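Local coordinates for Xaa-Pro dipeptidase (Mycobacterium tuberculosis, PDB 5E2C), which probably acts as a metal-dependent aminopeptidase of the Xaa-Pro dipeptidase family, represented here by its N-terminal creatinase/prolidase-type domain alone, at residues 17-22 against 88-93; 36-41 against 53-58. All coordinates share one frame; numbering follows the deposited sequence.

Interactions 1 and 2 both sit on the mixed sheet of the creatinase/prolidase N-terminal domain, their centres about 20 Å apart and on opposite sides of the chain's centre. Interaction 1 is the more buried: it starts the parallel pairing of strands 19-22 and 92-95, with aliphatic groups against helix 77-87 and one carboxylate where the strands begin. Interaction 2, only partly buried, closes the open end of the antiparallel hairpin 40-44/51-54 and runs out into a polar network of amide, carboxylate, guanidinium and hydroxyls. Strands 19-22 and 40-44 are neighbours, so the contacts meet: Ile22 N lies 2.7 Å from Leu41 O, a probable hydrogen bond.

Interaction 1 of 2, residues 17-22 against 88-93; sequences LDAMLI and AGVGKL
Asp18 carries CG anti to its own carbonyl carbon (chi1 -54°), and Leu93 carries CG anti to its backbone N (chi1 177°); the first puts the carboxyl carbon beside the chain at Lys92, the second leads toward strand 19-22. Asp18 OD2 offers its anti lone pair, the one away from OD1, to Lys92 N at 2.9 Å. Asp18 N returns a 2.9 Å bond to Lys92 O, lying in the carbonyl plane. Side chain and backbone of one aspartate thus hold both the N-H and the C=O of Lys92. The same oxygen, Lys92 O, also takes a weak bond from Ala19 N at 3.3 Å.

Beyond this, Ala19 and Leu93 pair as a parallel bridge, with Leu93 CA 3.5 Å from Ala19 O in a CA-H...O contact. On the sheet face bearing both side chains, Ala19 CB meets Val90 CG1 at 3.8 Å and Leu93 CD1 at 3.9 Å; Leu93 CD1 also reaches Leu21 N at 3.7 Å. Helix 77-87, ended by a Schellman motif at Gly89, covers this face, Ala85 touching both Val90 and Leu93. An apolar strand pair thus has a polar start: the carboxylate takes up the Lys92 N-H just where the parallel ladder begins.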
loop_
_atom_site.group_PDB
_atom_site.type_symbol
_atom_site.label_atom_id
_atom_site.label_comp_id
_atom_site.label_asym_id
_atom_site.label_seq_id
_atom_site.Cartn_x
_atom_site.Cartn_y
_atom_site.Cartn_z
ATOM N N LEU A 17 0.851 -9.638 19.870
ATOM C CA LEU A 17 1.480 -8.338 19.630
ATOM C C LEU A 17 1.598 -7.523 20.915
ATOM O O LEU A 17 0.811 -7.700 21.843
ATOM C CB LEU A 17 0.655 -7.525 18.617
ATOM C CG LEU A 17 0.292 -8.205 17.298
ATOM C CD1 LEU A 17 -0.788 -7.405 16.570
ATOM C CD2 LEU A 17 1.538 -8.362 16.454
ATOM N N ASP A 18 2.552 -6.595 20.943
ATOM C CA ASP A 18 2.740 -5.686 22.072
ATOM C C ASP A 18 2.123 -4.317 21.826
ATOM O O ASP A 18 1.868 -3.566 22.776
ATOM C CB ASP A 18 4.224 -5.552 22.374
ATOM C CG ASP A 18 4.870 -6.900 22.594
ATOM O OD1 ASP A 18 4.470 -7.575 23.560
ATOM O OD2 ASP A 18 5.731 -7.312 21.793
ATOM N N ALA A 19 1.878 -4.004 20.555
ATOM C CA ALA A 19 1.224 -2.743 20.155
ATOM C C ALA A 19 0.747 -2.883 18.719
ATOM O O ALA A 19 1.104 -3.838 18.011
ATOM C CB ALA A 19 2.170 -1.556 20.294
HETATM N N MSE A 20 -0.088 -1.938 18.309
HETATM C CA MSE A 20 -0.580 -1.879 16.960
HETATM C C MSE A 20 -0.590 -0.455 16.483
HETATM O O MSE A 20 -1.016 0.469 17.201
HETATM C CB MSE A 20 -1.997 -2.408 16.943
HETATM C CG MSE A 20 -2.522 -2.242 15.548
HETATM SE SE MSE A 20 -3.763 -3.665 15.194
HETATM C CE MSE A 20 -3.992 -3.281 13.270
ATOM N N LEU A 21 -0.126 -0.290 15.257
ATOM C CA LEU A 21 -0.237 0.965 14.521
ATOM C C LEU A 21 -1.478 0.893 13.650
ATOM O O LEU A 21 -1.617 -0.004 12.805
ATOM C CB LEU A 21 0.980 1.162 13.622
ATOM C CG LEU A 21 0.932 2.393 12.715
ATOM C CD1 LEU A 21 0.873 3.668 13.555
ATOM C CD2 LEU A 21 2.151 2.376 11.804
ATOM N N ILE A 22 -2.395 1.820 13.864
ATOM C CA ILE A 22 -3.598 1.909 13.042
ATOM C C ILE A 22 -3.440 3.041 12.017
ATOM O O ILE A 22 -3.209 4.202 12.381
ATOM C CB ILE A 22 -4.846 2.121 13.910
ATOM C CG1 ILE A 22 -4.962 0.980 14.927
ATOM C CG2 ILE A 22 -6.110 2.166 13.057
ATOM C CD1 ILE A 22 -4.429 1.336 16.267
ATOM N N ALA A 88 9.589 2.887 22.924
ATOM C CA ALA A 88 8.850 2.283 24.039
ATOM C C ALA A 88 9.134 0.780 24.253
ATOM O O ALA A 88 8.473 0.155 25.062
ATOM C CB ALA A 88 7.354 2.499 23.838
ATOM N N GLY A 89 10.076 0.199 23.518
ATOM C CA GLY A 89 10.459 -1.205 23.706
ATOM C C GLY A 89 9.459 -2.243 23.224
ATOM O O GLY A 89 9.475 -3.385 23.659
ATOM N N VAL A 90 8.613 -1.860 22.280
ATOM C CA VAL A 90 7.618 -2.766 21.720
ATOM C C VAL A 90 8.305 -3.875 20.925
ATOM O O VAL A 90 9.042 -3.593 20.009
ATOM C CB VAL A 90 6.647 -1.943 20.832
ATOM C CG1 VAL A 90 5.781 -2.829 19.954
ATOM C CG2 VAL A 90 5.786 -1.080 21.722
ATOM N N GLY A 91 8.074 -5.136 21.286
ATOM C CA GLY A 91 8.706 -6.261 20.583
ATOM C C GLY A 91 8.092 -6.557 19.228
ATOM O O GLY A 91 8.799 -6.709 18.228
ATOM N N LYS A 92 6.766 -6.655 19.214
ATOM C CA LYS A 92 6.017 -6.912 17.999
ATOM C C LYS A 92 4.961 -5.821 17.797
ATOM O O LYS A 92 4.064 -5.640 18.631
ATOM C CB LYS A 92 5.396 -8.298 18.044
ATOM C CG LYS A 92 6.448 -9.401 18.109
ATOM C CD LYS A 92 5.816 -10.758 17.890
ATOM C CE LYS A 92 6.878 -11.853 17.844
ATOM N NZ LYS A 92 6.233 -13.192 17.742
ATOM N N LEU A 93 5.090 -5.103 16.687
ATOM C CA LEU A 93 4.202 -3.973 16.351
ATOM C C LEU A 93 3.353 -4.388 15.155
ATOM O O LEU A 93 3.880 -4.624 14.058
ATOM C CB LEU A 93 5.036 -2.750 15.965
ATOM C CG LEU A 93 4.227 -1.519 15.510
ATOM C CD1 LEU A 93 3.286 -1.060 16.596
ATOM C CD2 LEU A 93 5.146 -0.388 15.092
#

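Interaction 2 of 2, residues 36-41 against 53-58; sequences GSNGAL and ATDGRY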
loop_
_atom_site.group_PDB
_atom_site.type_symbol
_atom_site.label_atom_id
_atom_site.label_comp_id
_atom_site.label_asym_id
_atom_site.label_seq_id
_atom_site.Cartn_x
_atom_site.Cartn_y
_atom_site.Cartn_z
ATOM N N GLY A 36 -9.995 13.624 10.869
ATOM C CA GLY A 36 -9.129 14.278 9.893
ATOM C C GLY A 36 -8.634 13.326 8.819
ATOM O O GLY A 36 -8.524 12.111 9.036
ATOM N N SER A 37 -8.316 13.890 7.660
ATOM C CA SER A 37 -7.957 13.111 6.482
ATOM C C SER A 37 -6.542 12.552 6.542
ATOM O O SER A 37 -6.144 11.792 5.667
ATOM C CB SER A 37 -8.076 13.977 5.233
ATOM O OG SER A 37 -6.995 14.875 5.180
ATOM N N ASN A 38 -5.755 12.982 7.516
ATOM C CA ASN A 38 -4.468 12.364 7.769
ATOM C C ASN A 38 -4.298 12.112 9.257
ATOM O O ASN A 38 -4.446 13.011 10.075
ATOM C CB ASN A 38 -3.331 13.246 7.272
ATOM C CG ASN A 38 -1.979 12.564 7.394
ATOM O OD1 ASN A 38 -1.830 11.366 7.096
ATOM N ND2 ASN A 38 -1.007 13.301 7.858
ATOM N N GLY A 39 -3.980 10.878 9.607
ATOM C CA GLY A 39 -3.902 10.517 11.003
ATOM C C GLY A 39 -3.494 9.077 11.169
ATOM O O GLY A 39 -3.726 8.251 10.289
ATOM N N ALA A 40 -2.878 8.785 12.307
ATOM C CA ALA A 40 -2.532 7.425 12.660
ATOM C C ALA A 40 -2.592 7.325 14.176
ATOM O O ALA A 40 -2.522 8.323 14.887
ATOM C CB ALA A 40 -1.146 7.068 12.138
ATOM N N LEU A 41 -2.746 6.108 14.665
ATOM C CA LEU A 41 -2.959 5.879 16.083
ATOM C C LEU A 41 -2.089 4.704 16.517
ATOM O O LEU A 41 -2.012 3.692 15.809
ATOM C CB LEU A 41 -4.435 5.561 16.334
ATOM C CG LEU A 41 -4.858 5.404 17.784
ATOM C CD1 LEU A 41 -4.821 6.767 18.460
ATOM C CD2 LEU A 41 -6.243 4.796 17.854
ATOM N N ALA A 53 -1.332 10.685 16.072
ATOM C CA ALA A 53 -0.495 11.583 15.296
ATOM C C ALA A 53 -1.266 12.101 14.093
ATOM O O ALA A 53 -1.966 11.346 13.392
ATOM C CB ALA A 53 0.785 10.898 14.844
ATOM N N THR A 54 -1.139 13.400 13.868
ATOM C CA THR A 54 -1.696 14.041 12.684
ATOM C C THR A 54 -0.792 15.189 12.281
ATOM O O THR A 54 0.239 15.403 12.888
ATOM C CB THR A 54 -3.153 14.498 12.916
ATOM O OG1 THR A 54 -3.703 14.966 11.679
ATOM C CG2 THR A 54 -3.230 15.596 13.951
ATOM N N ASP A 55 -1.139 15.902 11.226
ATOM C CA ASP A 55 -0.313 17.035 10.816
ATOM C C ASP A 55 -0.927 18.361 11.282
ATOM O O ASP A 55 -2.016 18.392 11.857
ATOM C CB ASP A 55 -0.047 16.989 9.312
ATOM C CG ASP A 55 -1.311 17.089 8.482
ATOM O OD1 ASP A 55 -1.879 18.177 8.439
ATOM O OD2 ASP A 55 -1.707 16.094 7.830
ATOM N N GLY A 56 -0.203 19.447 11.060
ATOM C CA GLY A 56 -0.581 20.767 11.583
ATOM C C GLY A 56 -1.951 21.296 11.159
ATOM O O GLY A 56 -2.538 22.110 11.867
ATOM N N ARG A 57 -2.466 20.823 10.027
ATOM C CA ARG A 57 -3.790 21.242 9.533
ATOM C C ARG A 57 -4.867 20.880 10.567
ATOM O O ARG A 57 -5.901 21.537 10.664
ATOM C CB ARG A 57 -4.124 20.559 8.197
ATOM C CG ARG A 57 -3.202 20.885 7.011
ATOM C CD ARG A 57 -3.520 20.015 5.785
ATOM N NE ARG A 57 -3.265 18.597 5.995
ATOM C CZ ARG A 57 -3.607 17.618 5.159
ATOM N NH1 ARG A 57 -4.243 17.869 4.025
ATOM N NH2 ARG A 57 -3.313 16.357 5.464
ATOM N N TYR A 58 -4.595 19.849 11.362
ATOM C CA TYR A 58 -5.590 19.241 12.232
ATOM C C TYR A 58 -5.327 19.380 13.728
ATOM O O TYR A 58 -5.954 18.673 14.541
ATOM C CB TYR A 58 -5.686 17.762 11.878
ATOM C CG TYR A 58 -6.240 17.543 10.496
ATOM C CD1 TYR A 58 -7.532 17.936 10.182
ATOM C CD2 TYR A 58 -5.467 16.965 9.498
ATOM C CE1 TYR A 58 -8.044 17.729 8.927
ATOM C CE2 TYR A 58 -5.971 16.772 8.225
ATOM C CZ TYR A 58 -7.260 17.170 7.948
ATOM O OH TYR A 58 -7.764 16.967 6.695
HETATM O O HOH W 1 -4.280 14.196 3.678
#
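Gly36 lays its CA over one face of the Tyr58 ring, a CH-pi contact 4.0 Å from the centroid and displaced toward the rim. Arg57 CB lies over the opposite face. Next, Ser37 OG and Tyr58 OH share a hydrogen bond of 2.7 Å; a water 3.2 Å from Ser37 OG also accepts from Arg57 NH2.

Asn38 bonds through both side chain and backbone. Its CG stands anti to the backbone N (chi1 -174°), and ND2 donates to Asp55 OD2 at 2.9 Å, on that oxygen's anti lone pair, amide and carboxylate only 21° from coplanar. Arg57 forms a side-on salt bridge with Asp55, NE to OD1 at 2.8 Å and NH2 to OD2, while Arg57 N also reaches OD1 in an Asx turn. Each carboxylate oxygen therefore accepts two bonds, which fixes the rotation of the group presented to Asn38. The backbone O of Asn38 accepts from Thr54 OG1 at 2.6 Å, the hydroxyl tilted 23° from the carbonyl plane.

Gly39 CA follows in a CA-H...O contact with Ala53 O, and Ala40 forms an antiparallel hydrogen-bonded pair with Ala53, N to O both ways at 2.9 Å. Leu81 of helix 77-87 packs against both alanines. With guanidinium, amide and backbone N-H all donating, Asp55 is probably held ionised, and the hairpin's regular ladder passes into side-chain bonds as its strands give way to loop and 3-10 turn.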